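Local coordinates for structural polyprotein, VP3 (Israeli acute paralysis virus, PDB 5CDD) that probably serves, as the VP3 piece of the structural polyprotein, as one of the subunits that build the capsid shell of this honeybee virus, at residues A64-L69 with P122-A127; D85-V90 with W228-S233; Y98-R103 with V168-P173; V126-S131 with G278-Y283. All coordinates share one frame; numbering follows the deposited sequence.

Interaction 1 (A64-L69 with P122-A127)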
loop_
_atom_site.group_PDB
_atom_site.type_symbol
_atom_site.label_atom_id
_atom_site.label_comp_id
_atom_site.label_asym_id
_atom_site.label_seq_id
_atom_site.Cartn_x
_atom_site.Cartn_y
_atom_site.Cartn_z
ATOM N N ALA B 64 39.909 23.935 -30.835
ATOM C CA ALA B 64 41.344 23.683 -30.803
ATOM C C ALA B 64 41.927 23.845 -32.205
ATOM O O ALA B 64 41.266 23.538 -33.199
ATOM C CB ALA B 64 41.623 22.281 -30.277
ATOM N N VAL B 65 43.163 24.330 -32.281
ATOM C CA VAL B 65 43.828 24.534 -33.564
ATOM C C VAL B 65 44.510 23.260 -34.060
ATOM O O VAL B 65 45.320 22.662 -33.354
ATOM C CB VAL B 65 44.896 25.641 -33.468
ATOM C CG1 VAL B 65 45.516 25.879 -34.816
ATOM C CG2 VAL B 65 44.275 26.914 -32.977
ATOM N N LYS B 66 44.178 22.854 -35.282
ATOM C CA LYS B 66 44.765 21.663 -35.874
ATOM C C LYS B 66 45.774 22.025 -36.960
ATOM O O LYS B 66 46.736 21.289 -37.189
ATOM C CB LYS B 66 43.669 20.766 -36.459
ATOM C CG LYS B 66 42.800 20.062 -35.424
ATOM C CD LYS B 66 43.563 18.967 -34.682
ATOM C CE LYS B 66 43.984 17.836 -35.608
ATOM N NZ LYS B 66 44.682 16.736 -34.887
ATOM N N HIS B 67 45.563 23.162 -37.619
ATOM C CA HIS B 67 46.460 23.591 -38.686
ATOM C C HIS B 67 46.753 25.087 -38.712
ATOM O O HIS B 67 45.922 25.907 -38.327
ATOM C CB HIS B 67 45.880 23.203 -40.047
ATOM C CG HIS B 67 45.514 21.759 -40.162
ATOM N ND1 HIS B 67 46.438 20.745 -40.039
ATOM C CD2 HIS B 67 44.321 21.158 -40.385
ATOM C CE1 HIS B 67 45.830 19.580 -40.180
ATOM N NE2 HIS B 67 44.545 19.803 -40.391
ATOM N N VAL B 68 47.952 25.419 -39.176
ATOM C CA VAL B 68 48.398 26.796 -39.332
ATOM C C VAL B 68 49.143 26.779 -40.664
ATOM O O VAL B 68 50.368 26.672 -40.706
ATOM C CB VAL B 68 49.366 27.236 -38.209
ATOM C CG1 VAL B 68 49.802 28.673 -38.443
ATOM C CG2 VAL B 68 48.685 27.121 -36.856
ATOM N N LEU B 69 48.382 26.863 -41.750
ATOM C CA LEU B 69 48.930 26.825 -43.101
ATOM C C LEU B 69 49.577 28.131 -43.554
ATOM O O LEU B 69 49.386 29.184 -42.945
ATOM C CB LEU B 69 47.820 26.455 -44.085
ATOM C CG LEU B 69 46.945 25.256 -43.710
ATOM C CD1 LEU B 69 45.786 25.162 -44.686
ATOM C CD2 LEU B 69 47.766 23.978 -43.717
ATOM N N PRO B 122 40.192 18.484 -28.201
ATOM C CA PRO B 122 39.195 17.987 -27.247
ATOM C C PRO B 122 38.150 16.992 -27.775
ATOM O O PRO B 122 37.883 15.980 -27.129
ATOM C CB PRO B 122 38.580 19.275 -26.683
ATOM C CG PRO B 122 38.873 20.304 -27.737
ATOM C CD PRO B 122 40.260 19.953 -28.171
ATOM N N CYS B 123 37.563 17.250 -28.942
ATOM C CA CYS B 123 36.560 16.325 -29.465
ATOM C C CYS B 123 37.178 15.021 -29.967
ATOM O O CYS B 123 36.570 13.956 -29.858
ATOM C CB CYS B 123 35.745 16.977 -30.587
ATOM S SG CYS B 123 36.615 17.193 -32.150
ATOM N N GLU B 124 38.384 15.102 -30.518
ATOM C CA GLU B 124 39.072 13.916 -31.020
ATOM C C GLU B 124 39.512 13.049 -29.840
ATOM O O GLU B 124 39.566 11.822 -29.940
ATOM C CB GLU B 124 40.302 14.315 -31.842
ATOM C CG GLU B 124 40.017 15.255 -33.003
ATOM C CD GLU B 124 41.266 15.588 -33.802
ATOM O OE1 GLU B 124 42.277 15.990 -33.188
ATOM O OE2 GLU B 124 41.239 15.456 -35.044
ATOM N N TYR B 125 39.821 13.705 -28.727
ATOM C CA TYR B 125 40.264 13.037 -27.505
ATOM C C TYR B 125 39.124 12.223 -26.895
ATOM O O TYR B 125 39.335 11.128 -26.372
ATOM C CB TYR B 125 40.767 14.096 -26.514
ATOM C CG TYR B 125 41.422 13.567 -25.253
ATOM C CD1 TYR B 125 40.659 13.192 -24.145
ATOM C CD2 TYR B 125 42.810 13.468 -25.156
ATOM C CE1 TYR B 125 41.263 12.736 -22.971
ATOM C CE2 TYR B 125 43.423 13.013 -23.989
ATOM C CZ TYR B 125 42.645 12.651 -22.903
ATOM O OH TYR B 125 43.249 12.201 -21.753
ATOM N N VAL B 126 37.912 12.763 -26.976
ATOM C CA VAL B 126 36.733 12.096 -26.439
ATOM C C VAL B 126 36.296 10.921 -27.312
ATOM O O VAL B 126 36.034 9.828 -26.808
ATOM C CB VAL B 126 35.554 13.091 -26.304
ATOM C CG1 VAL B 126 34.291 12.361 -25.874
ATOM C CG2 VAL B 126 35.907 14.169 -25.295
ATOM N N ALA B 127 36.222 11.149 -28.619
ATOM C CA ALA B 127 35.807 10.115 -29.563
ATOM C C ALA B 127 36.638 8.841 -29.450
ATOM O O ALA B 127 36.187 7.760 -29.831
ATOM C CB ALA B 127 35.885 10.654 -30.986
#

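Interaction 2 (D85-V90 with W228-S233)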
loop_
_atom_site.group_PDB
_atom_site.type_symbol
_atom_site.label_atom_id
_atom_site.label_comp_id
_atom_site.label_asym_id
_atom_site.label_seq_id
_atom_site.Cartn_x
_atom_site.Cartn_y
_atom_site.Cartn_z
ATOM N N ASP B 85 53.448 16.972 -47.028
ATOM C CA ASP B 85 52.631 15.842 -47.440
ATOM C C ASP B 85 51.636 15.501 -46.339
ATOM O O ASP B 85 51.136 14.378 -46.262
ATOM C CB ASP B 85 53.517 14.637 -47.768
ATOM C CG ASP B 85 54.155 14.745 -49.146
ATOM O OD1 ASP B 85 54.597 15.855 -49.515
ATOM O OD2 ASP B 85 54.230 13.722 -49.859
ATOM N N ASP B 86 51.357 16.479 -45.480
ATOM C CA ASP B 86 50.403 16.289 -44.387
ATOM C C ASP B 86 49.059 16.886 -44.749
ATOM O O ASP B 86 48.848 17.344 -45.871
ATOM C CB ASP B 86 50.879 16.966 -43.104
ATOM C CG ASP B 86 52.242 16.493 -42.661
ATOM O OD1 ASP B 86 52.517 15.276 -42.741
ATOM O OD2 ASP B 86 53.038 17.342 -42.207
ATOM N N TRP B 87 48.154 16.848 -43.776
ATOM C CA TRP B 87 46.801 17.377 -43.902
ATOM C C TRP B 87 46.689 18.860 -43.548
ATOM O O TRP B 87 47.563 19.431 -42.896
ATOM C CB TRP B 87 45.831 16.562 -43.042
ATOM C CG TRP B 87 45.971 15.080 -43.220
ATOM C CD1 TRP B 87 46.815 14.250 -42.542
ATOM C CD2 TRP B 87 45.243 14.253 -44.135
ATOM N NE1 TRP B 87 46.658 12.957 -42.978
ATOM C CE2 TRP B 87 45.700 12.932 -43.957
ATOM C CE3 TRP B 87 44.251 14.501 -45.089
ATOM C CZ2 TRP B 87 45.198 11.863 -44.696
ATOM C CZ3 TRP B 87 43.754 13.438 -45.822
ATOM C CH2 TRP B 87 44.228 12.135 -45.621
ATOM N N GLY B 88 45.591 19.465 -43.987
ATOM C CA GLY B 88 45.276 20.861 -43.735
ATOM C C GLY B 88 44.733 21.502 -44.994
ATOM O O GLY B 88 43.707 22.181 -44.960
ATOM N N GLY B 89 45.406 21.268 -46.115
ATOM C CA GLY B 89 44.933 21.763 -47.391
ATOM C C GLY B 89 43.677 20.949 -47.608
ATOM O O GLY B 89 42.651 21.414 -48.105
ATOM N N VAL B 90 43.813 19.690 -47.207
ATOM C CA VAL B 90 42.792 18.655 -47.293
ATOM C C VAL B 90 42.535 18.194 -45.859
ATOM O O VAL B 90 43.436 17.690 -45.187
ATOM C CB VAL B 90 43.255 17.446 -48.131
ATOM C CG1 VAL B 90 42.126 16.432 -48.234
ATOM C CG2 VAL B 90 43.686 17.901 -49.516
ATOM N N TRP B 228 42.263 0.837 -43.731
ATOM C CA TRP B 228 40.822 0.678 -43.896
ATOM C C TRP B 228 39.975 1.322 -42.815
ATOM O O TRP B 228 38.915 1.879 -43.100
ATOM C CB TRP B 228 40.434 -0.796 -43.991
ATOM C CG TRP B 228 39.020 -0.968 -44.452
ATOM C CD1 TRP B 228 38.526 -0.676 -45.692
ATOM C CD2 TRP B 228 37.909 -1.470 -43.685
ATOM N NE1 TRP B 228 37.184 -0.971 -45.747
ATOM C CE2 TRP B 228 36.783 -1.457 -44.536
ATOM C CE3 TRP B 228 37.766 -1.931 -42.369
ATOM C CZ2 TRP B 228 35.521 -1.885 -44.105
ATOM C CZ3 TRP B 228 36.508 -2.357 -41.944
ATOM C CH2 TRP B 228 35.404 -2.334 -42.813
ATOM N N ASN B 229 40.421 1.222 -41.569
ATOM C CA ASN B 229 39.671 1.812 -40.469
ATOM C C ASN B 229 39.693 3.318 -40.605
ATOM O O ASN B 229 38.776 4.006 -40.159
ATOM C CB ASN B 229 40.268 1.415 -39.120
ATOM C CG ASN B 229 40.070 -0.050 -38.804
ATOM O OD1 ASN B 229 38.943 -0.555 -38.805
ATOM N ND2 ASN B 229 41.167 -0.746 -38.530
ATOM N N PHE B 230 40.749 3.821 -41.231
ATOM C CA PHE B 230 40.908 5.248 -41.445
ATOM C C PHE B 230 39.762 5.773 -42.299
ATOM O O PHE B 230 39.116 6.759 -41.950
ATOM C CB PHE B 230 42.237 5.524 -42.145
ATOM C CG PHE B 230 42.459 6.970 -42.463
ATOM C CD1 PHE B 230 42.784 7.874 -41.459
ATOM C CD2 PHE B 230 42.303 7.438 -43.762
ATOM C CE1 PHE B 230 42.951 9.226 -41.744
ATOM C CE2 PHE B 230 42.467 8.786 -44.059
ATOM C CZ PHE B 230 42.790 9.682 -43.049
ATOM N N HIS B 231 39.512 5.101 -43.417
ATOM C CA HIS B 231 38.450 5.500 -44.331
ATOM C C HIS B 231 37.066 5.292 -43.734
ATOM O O HIS B 231 36.119 5.995 -44.083
ATOM C CB HIS B 231 38.572 4.724 -45.645
ATOM C CG HIS B 231 39.803 5.058 -46.428
ATOM N ND1 HIS B 231 40.057 6.326 -46.907
ATOM C CD2 HIS B 231 40.856 4.296 -46.803
ATOM C CE1 HIS B 231 41.215 6.329 -47.543
ATOM N NE2 HIS B 231 41.721 5.110 -47.494
ATOM N N GLU B 232 36.956 4.325 -42.830
ATOM C CA GLU B 232 35.688 4.017 -42.180
ATOM C C GLU B 232 35.391 4.958 -41.015
ATOM O O GLU B 232 34.416 4.764 -40.290
ATOM C CB GLU B 232 35.704 2.573 -41.669
ATOM C CG GLU B 232 35.737 1.523 -42.764
ATOM C CD GLU B 232 34.454 1.494 -43.570
ATOM O OE1 GLU B 232 33.396 1.160 -42.992
ATOM O OE2 GLU B 232 34.503 1.811 -44.779
ATOM N N SER B 233 36.220 5.983 -40.847
ATOM C CA SER B 233 36.043 6.920 -39.745
ATOM C C SER B 233 35.767 8.372 -40.131
ATOM O O SER B 233 35.740 9.227 -39.249
ATOM C CB SER B 233 37.287 6.904 -38.850
ATOM O OG SER B 233 37.636 5.591 -38.457
#

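Interaction 3 (Y98-R103 with V168-P173)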
loop_
_atom_site.group_PDB
_atom_site.type_symbol
_atom_site.label_atom_id
_atom_site.label_comp_id
_atom_site.label_asym_id
_atom_site.label_seq_id
_atom_site.Cartn_x
_atom_site.Cartn_y
_atom_site.Cartn_z
ATOM N N TYR B 98 42.924 12.422 -37.151
ATOM C CA TYR B 98 43.466 11.982 -38.432
ATOM C C TYR B 98 44.950 12.282 -38.615
ATOM O O TYR B 98 45.599 11.710 -39.492
ATOM C CB TYR B 98 42.672 12.623 -39.572
ATOM C CG TYR B 98 42.656 14.134 -39.527
ATOM C CD1 TYR B 98 43.770 14.878 -39.919
ATOM C CD2 TYR B 98 41.533 14.823 -39.069
ATOM C CE1 TYR B 98 43.768 16.270 -39.855
ATOM C CE2 TYR B 98 41.520 16.215 -38.999
ATOM C CZ TYR B 98 42.641 16.930 -39.394
ATOM O OH TYR B 98 42.635 18.302 -39.324
ATOM N N SER B 99 45.487 13.173 -37.791
ATOM C CA SER B 99 46.895 13.536 -37.895
ATOM C C SER B 99 47.732 12.943 -36.771
ATOM O O SER B 99 47.306 12.906 -35.617
ATOM C CB SER B 99 47.048 15.059 -37.893
ATOM O OG SER B 99 46.562 15.620 -36.687
ATOM N N LYS B 100 48.928 12.480 -37.119
ATOM C CA LYS B 100 49.836 11.900 -36.141
ATOM C C LYS B 100 51.280 12.160 -36.539
ATOM O O LYS B 100 51.576 12.471 -37.693
ATOM C CB LYS B 100 49.609 10.390 -36.022
ATOM C CG LYS B 100 50.002 9.601 -37.256
ATOM C CD LYS B 100 49.673 8.128 -37.094
ATOM C CE LYS B 100 49.900 7.376 -38.393
ATOM N NZ LYS B 100 49.399 5.979 -38.321
ATOM N N SER B 101 52.173 12.040 -35.566
ATOM C CA SER B 101 53.595 12.234 -35.784
ATOM C C SER B 101 54.289 10.983 -35.269
ATOM O O SER B 101 53.838 10.378 -34.298
ATOM C CB SER B 101 54.089 13.457 -35.015
ATOM O OG SER B 101 55.489 13.613 -35.154
ATOM N N ILE B 102 55.377 10.587 -35.915
ATOM C CA ILE B 102 56.094 9.399 -35.485
ATOM C C ILE B 102 57.415 9.726 -34.816
ATOM O O ILE B 102 58.304 10.332 -35.416
ATOM C CB ILE B 102 56.336 8.451 -36.665
ATOM C CG1 ILE B 102 54.989 7.947 -37.180
ATOM C CG2 ILE B 102 57.214 7.282 -36.235
ATOM C CD1 ILE B 102 55.097 7.058 -38.371
ATOM N N ARG B 103 57.522 9.320 -33.557
ATOM C CA ARG B 103 58.717 9.550 -32.764
ATOM C C ARG B 103 59.636 8.348 -32.934
ATOM O O ARG B 103 59.353 7.258 -32.432
ATOM C CB ARG B 103 58.340 9.708 -31.292
ATOM C CG ARG B 103 59.445 10.288 -30.440
ATOM C CD ARG B 103 59.607 9.525 -29.145
ATOM N NE ARG B 103 60.623 10.143 -28.300
ATOM C CZ ARG B 103 61.068 9.621 -27.164
ATOM N NH1 ARG B 103 61.994 10.257 -26.460
ATOM N NH2 ARG B 103 60.592 8.461 -26.735
ATOM N N VAL B 168 54.696 3.983 -45.346
ATOM C CA VAL B 168 55.095 2.807 -44.588
ATOM C C VAL B 168 54.610 2.917 -43.143
ATOM O O VAL B 168 54.417 1.907 -42.465
ATOM C CB VAL B 168 56.635 2.650 -44.586
ATOM C CG1 VAL B 168 57.283 3.888 -43.977
ATOM C CG2 VAL B 168 57.036 1.402 -43.812
ATOM N N ASN B 169 54.397 4.146 -42.682
ATOM C CA ASN B 169 53.962 4.363 -41.308
ATOM C C ASN B 169 52.954 5.491 -41.095
ATOM O O ASN B 169 52.765 5.940 -39.966
ATOM C CB ASN B 169 55.181 4.628 -40.430
ATOM C CG ASN B 169 56.032 5.769 -40.952
ATOM O OD1 ASN B 169 55.511 6.760 -41.469
ATOM N ND2 ASN B 169 57.346 5.643 -40.806
ATOM N N ASN B 170 52.306 5.951 -42.159
ATOM C CA ASN B 170 51.330 7.028 -42.018
ATOM C C ASN B 170 50.434 7.112 -43.251
ATOM O O ASN B 170 50.502 6.261 -44.136
ATOM C CB ASN B 170 52.056 8.363 -41.813
ATOM C CG ASN B 170 51.217 9.379 -41.047
ATOM O OD1 ASN B 170 50.057 9.625 -41.375
ATOM N ND2 ASN B 170 51.813 9.981 -40.025
ATOM N N ILE B 171 49.589 8.136 -43.293
ATOM C CA ILE B 171 48.681 8.353 -44.416
ATOM C C ILE B 171 48.504 9.849 -44.655
ATOM O O ILE B 171 48.176 10.600 -43.736
ATOM C CB ILE B 171 47.294 7.724 -44.156
ATOM C CG1 ILE B 171 47.422 6.204 -44.042
ATOM C CG2 ILE B 171 46.338 8.083 -45.287
ATOM C CD1 ILE B 171 46.117 5.502 -43.763
ATOM N N GLY B 172 48.725 10.278 -45.893
ATOM C CA GLY B 172 48.588 11.682 -46.226
ATOM C C GLY B 172 47.669 11.883 -47.412
ATOM O O GLY B 172 47.231 10.911 -48.024
ATOM N N PRO B 173 47.357 13.139 -47.764
ATOM C CA PRO B 173 46.476 13.437 -48.894
ATOM C C PRO B 173 47.175 13.342 -50.247
ATOM O O PRO B 173 48.395 13.487 -50.343
ATOM C CB PRO B 173 46.009 14.853 -48.589
ATOM C CG PRO B 173 47.237 15.460 -47.994
ATOM C CD PRO B 173 47.727 14.374 -47.051
#

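Interaction 4 (V126-S131 with G278-Y283)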
loop_
_atom_site.group_PDB
_atom_site.type_symbol
_atom_site.label_atom_id
_atom_site.label_comp_id
_atom_site.label_asym_id
_atom_site.label_seq_id
_atom_site.Cartn_x
_atom_site.Cartn_y
_atom_site.Cartn_z
ATOM N N VAL B 126 37.912 12.763 -26.976
ATOM C CA VAL B 126 36.733 12.096 -26.439
ATOM C C VAL B 126 36.296 10.921 -27.312
ATOM O O VAL B 126 36.034 9.828 -26.808
ATOM C CB VAL B 126 35.554 13.091 -26.304
ATOM C CG1 VAL B 126 34.291 12.361 -25.874
ATOM C CG2 VAL B 126 35.907 14.169 -25.295
ATOM N N ALA B 127 36.222 11.149 -28.619
ATOM C CA ALA B 127 35.807 10.115 -29.563
ATOM C C ALA B 127 36.638 8.841 -29.450
ATOM O O ALA B 127 36.187 7.760 -29.831
ATOM C CB ALA B 127 35.885 10.654 -30.986
ATOM N N ASN B 128 37.847 8.975 -28.922
ATOM C CA ASN B 128 38.763 7.848 -28.776
ATOM C C ASN B 128 38.314 6.797 -27.756
ATOM O O ASN B 128 38.753 5.648 -27.816
ATOM C CB ASN B 128 40.152 8.380 -28.400
ATOM C CG ASN B 128 41.226 7.317 -28.475
ATOM O OD1 ASN B 128 41.401 6.668 -29.506
ATOM N ND2 ASN B 128 41.960 7.140 -27.384
ATOM N N MET B 129 37.437 7.187 -26.834
ATOM C CA MET B 129 36.945 6.282 -25.792
ATOM C C MET B 129 35.824 5.361 -26.247
ATOM O O MET B 129 35.538 4.359 -25.591
ATOM C CB MET B 129 36.404 7.076 -24.605
ATOM C CG MET B 129 37.301 8.157 -24.078
ATOM S SD MET B 129 36.415 9.115 -22.841
ATOM C CE MET B 129 36.907 8.292 -21.373
ATOM N N PHE B 130 35.179 5.710 -27.353
ATOM C CA PHE B 130 34.057 4.928 -27.851
ATOM C C PHE B 130 34.359 4.207 -29.158
ATOM O O PHE B 130 35.411 4.412 -29.757
ATOM C CB PHE B 130 32.854 5.857 -28.007
ATOM C CG PHE B 130 32.574 6.676 -26.776
ATOM C CD1 PHE B 130 31.897 6.124 -25.692
ATOM C CD2 PHE B 130 33.037 7.985 -26.678
ATOM C CE1 PHE B 130 31.686 6.862 -24.526
ATOM C CE2 PHE B 130 32.833 8.732 -25.517
ATOM C CZ PHE B 130 32.156 8.168 -24.440
ATOM N N SER B 131 33.431 3.363 -29.596
ATOM C CA SER B 131 33.612 2.605 -30.827
ATOM C C SER B 131 33.106 3.317 -32.075
ATOM O O SER B 131 33.779 3.313 -33.106
ATOM C CB SER B 131 32.931 1.243 -30.703
ATOM O OG SER B 131 33.549 0.465 -29.693
ATOM N N GLY B 278 44.685 -1.277 -29.154
ATOM C CA GLY B 278 45.338 -1.093 -27.873
ATOM C C GLY B 278 44.500 -0.253 -26.929
ATOM O O GLY B 278 43.484 0.311 -27.336
ATOM N N PRO B 279 44.892 -0.158 -25.652
ATOM C CA PRO B 279 44.134 0.636 -24.681
ATOM C C PRO B 279 44.340 2.115 -24.966
ATOM O O PRO B 279 45.331 2.489 -25.590
ATOM C CB PRO B 279 44.759 0.243 -23.342
ATOM C CG PRO B 279 45.374 -1.102 -23.611
ATOM C CD PRO B 279 45.958 -0.914 -24.979
ATOM N N THR B 280 43.409 2.956 -24.528
ATOM C CA THR B 280 43.583 4.387 -24.730
ATOM C C THR B 280 44.805 4.732 -23.889
ATOM O O THR B 280 44.924 4.280 -22.749
ATOM C CB THR B 280 42.375 5.202 -24.218
ATOM O OG1 THR B 280 42.128 4.889 -22.842
ATOM C CG2 THR B 280 41.138 4.896 -25.039
ATOM N N GLN B 281 45.723 5.509 -24.450
ATOM C CA GLN B 281 46.928 5.879 -23.721
ATOM C C GLN B 281 47.353 7.301 -24.025
ATOM O O GLN B 281 47.291 7.748 -25.168
ATOM C CB GLN B 281 48.067 4.912 -24.059
ATOM C CG GLN B 281 49.427 5.343 -23.534
ATOM C CD GLN B 281 50.490 4.279 -23.733
ATOM O OE1 GLN B 281 50.590 3.676 -24.803
ATOM N NE2 GLN B 281 51.300 4.052 -22.705
ATOM N N VAL B 282 47.783 8.009 -22.988
ATOM C CA VAL B 282 48.225 9.387 -23.127
ATOM C C VAL B 282 49.732 9.439 -23.341
ATOM O O VAL B 282 50.496 8.870 -22.559
ATOM C CB VAL B 282 47.885 10.204 -21.871
ATOM C CG1 VAL B 282 48.392 11.623 -22.028
ATOM C CG2 VAL B 282 46.382 10.186 -21.634
ATOM N N TYR B 283 50.159 10.118 -24.402
ATOM C CA TYR B 283 51.582 10.237 -24.683
ATOM C C TYR B 283 52.201 11.216 -23.695
ATOM O O TYR B 283 51.739 12.349 -23.549
ATOM C CB TYR B 283 51.827 10.730 -26.108
ATOM C CG TYR B 283 53.296 10.829 -26.427
ATOM C CD1 TYR B 283 54.077 9.682 -26.574
ATOM C CD2 TYR B 283 53.920 12.068 -26.523
ATOM C CE1 TYR B 283 55.444 9.770 -26.804
ATOM C CE2 TYR B 283 55.286 12.168 -26.752
ATOM C CZ TYR B 283 56.042 11.015 -26.890
ATOM O OH TYR B 283 57.398 11.107 -27.095
#

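Interaction 1 (A64-L69 with P122-A127)
Two bends in the Lys66 chain, at chi2 (-70°) and chi3 (-65°), fold its end round to meet Glu124, whose own chain runs straight beyond CG (chi2 -179°). The two side chains approach from opposite directions. Lys66 NZ donates to Glu124 OE1 at 3.0 Å, on the lone pair that lies toward the other oxygen, a hydrogen bond within a salt bridge. The last methylenes of the lysine run beside the same oxygen, with Lys66 CD 3.6 Å and Lys66 CE 3.5 Å from Glu124 OE1. The more distant Glu124 OE2 stands 3.7 Å from Lys66 NZ, so the ammonium sits nearer one oxygen than the other. The ends are buried, and each has further partners. Lys66 NZ also bonds Ser99 OG and Asp119 O and makes a cation-pi contact with Tyr98; Glu124 OE1 also receives Ala121 N, while Glu124 OE2 pairs with Lys262. With two lysines beside it and the start of the helix close by, the carboxylate is probably stabilised in its charged form. A smaller apolar contact, Ala64 CB to Pro122 CD at 3.4 Å, brings residue 64 against the first residue of the helix. Lys66 and His67 both face Val260 of strand 255-265 in a classic beta bulge. Strand 64-72 pairs with 255-265, which in turn pairs with 132-144, and helix 122-127 leads into 132-144. This buried bridge between strand 64-72 and that short helix belongs to the jelly-roll beta sandwich of picornavirus-like capsid proteins.

Interaction 2 (D85-V90 with W228-S233)
Trp87 and Phe230 are the two rings that join the loop before strand 90-92 to the short helix 228-231, in the jelly-roll domain, beside the four-stranded sheet. Strand 90-92 is an edge strand of that sheet within this chain, and the helix precedes its neighbour 236-247. The backbones stay far apart, 13.7 Å between Trp87 CA and Phe230 CA, so the gap is bridged by side chains alone, coming from opposite directions. Trp87 has CG beside its backbone N, and chi2 of 88° turns the indole plane roughly perpendicular to the plane of CA, CB and CG, with its six-membered ring reaching toward the helix. Phe230 carries its ring opposite the backbone N (chi1 177°), which throws it off the helix toward the tryptophan. The planes are inclined at 39° with the ring centroids 5.7 Å apart, an oblique pair that is neither a stack nor a T-shaped one. The contact is narrow: it amounts to 71 Å² of buried surface in all. Other groups complete the surroundings. Tyr98 meets the Trp87 ring edge-to-face, Phe234 lies against Phe230, Ile171 packs on the phenyl ring, and Trp87 NE1 makes a weak hydrogen bond to Ile171 O. Gly88, at a phi of positive sign, lets the loop turn after the tryptophan, and Gly88 N bonds Val90 O. On the helix side, Ser233 OG donates to Asn229 O at 2.6 Å and also bonds Gly218 N. The closest approach of the rings is Trp87 CZ2 to Phe230 CZ, 3.6 Å.

Interaction 3 (Y98-R103 with V168-P173)
Lys100 and Asn170 lie alongside one another, their side chains running antiparallel. The lysine chain is extended beyond CG, and its chi1 of 68° places CG between the backbone N and the carbonyl carbon. Its near end comes against the amide: Lys100 CG lies 3.3 Å from Asn170 ND2. Further along, Lys100 CE passes 3.6 Å from Asn170 CG and the same distance from Asn169 O. The polar gain across the contact is small, since Asn170 ND2 makes a weak hydrogen bond to Lys100 O, 3.4 Å long and bent to 144°. The charged end of the lysine is satisfied elsewhere, by a salt bridge to Glu116 and bonds to Ala222 O and Ile219 O. Beside this pair, Ile102 is turned across Asn169, with CD1 toward the asparagine; the modelled approach is too close for carbons, so its exact geometry is doubtful. The contact thus joins the lead-in to strand 101-106, which pairs with 111-118, to the loop before the weakly bonded strand 171-173, which pairs with 164-166. Helix 228-231 packs through Phe230 on both Tyr98 and Ile171.

Interaction 4 (V126-S131 with G278-Y283)
Thr280 and Asn128 bring the 127-130 turn of the jelly-roll domain against the C-terminal segment that follows strands 255-265 and 267-270. Along Thr280, CB lies 3.7 Å from Asn128 ND2. At CB the chain forks. The methyl branch CG2, set beside the backbone N and opposite the carbonyl carbon, makes the main contact: Thr280 CG2 is 3.3 Å from Asn128 ND2 and 3.7 Å from Asn128 O, and it sits 4.5 Å from Met129 CA. The hydroxyl branch, at chi1 55°, lies between the backbone N and the carbonyl carbon, and OG1 makes its bond outside this pair, to Gly74 O of a neighbouring subunit. Thus the methyl faces the turn of its own chain while the hydroxyl reaches across the interface. Asn128 answers from the other side, its CG opposite the backbone N (chi1 -169°), and the two side chains pass one another head to tail. The amide nitrogen is not spent on the methyl: Asn128 ND2 bonds Tyr80 OH of that same neighbouring subunit, where Met129 packs on Tyr77 and Val282 and Tyr283 pair antiparallel with a strand, continuing the beta pairing into the neighbour. Asn128 sits in a type I beta turn, Ala127 to Phe130, whose bond from Phe130 N to Ala127 O is weak; Met129 N also bonds Val126 O. The contact is small, 102 Å² in all, and within the chain it is held by packing. The backbones come nearest where Met129 CA and Thr280 CA stand 7.0 Å apart.

Overall arrangement
Along the chain the segments run 64-69, 85-90, 98-103, 122-127 (overlapping 126-131), 168-173, 228-233 and 278-283, so most pairs of contacts alternate; 98-103 with 168-173 lies wholly within the span of interaction 2. Interactions 2 and 3 are the closest pair, centres about 9 Å apart, and touch where Trp87 meets the 171-173 strand. Interaction 1 lies about 14 Å from interaction 2 and 15 Å from interactions 3 and 4, sharing helix 122-127 with the last. Between interactions 2 and 4 nothing touches, the nearest atoms being about 7 Å apart. Tyr98 joins interactions 1, 2 and 3 through His67 and Trp87, while residues 282-283 carry interaction 4 into beta pairing with a neighbouring subunit.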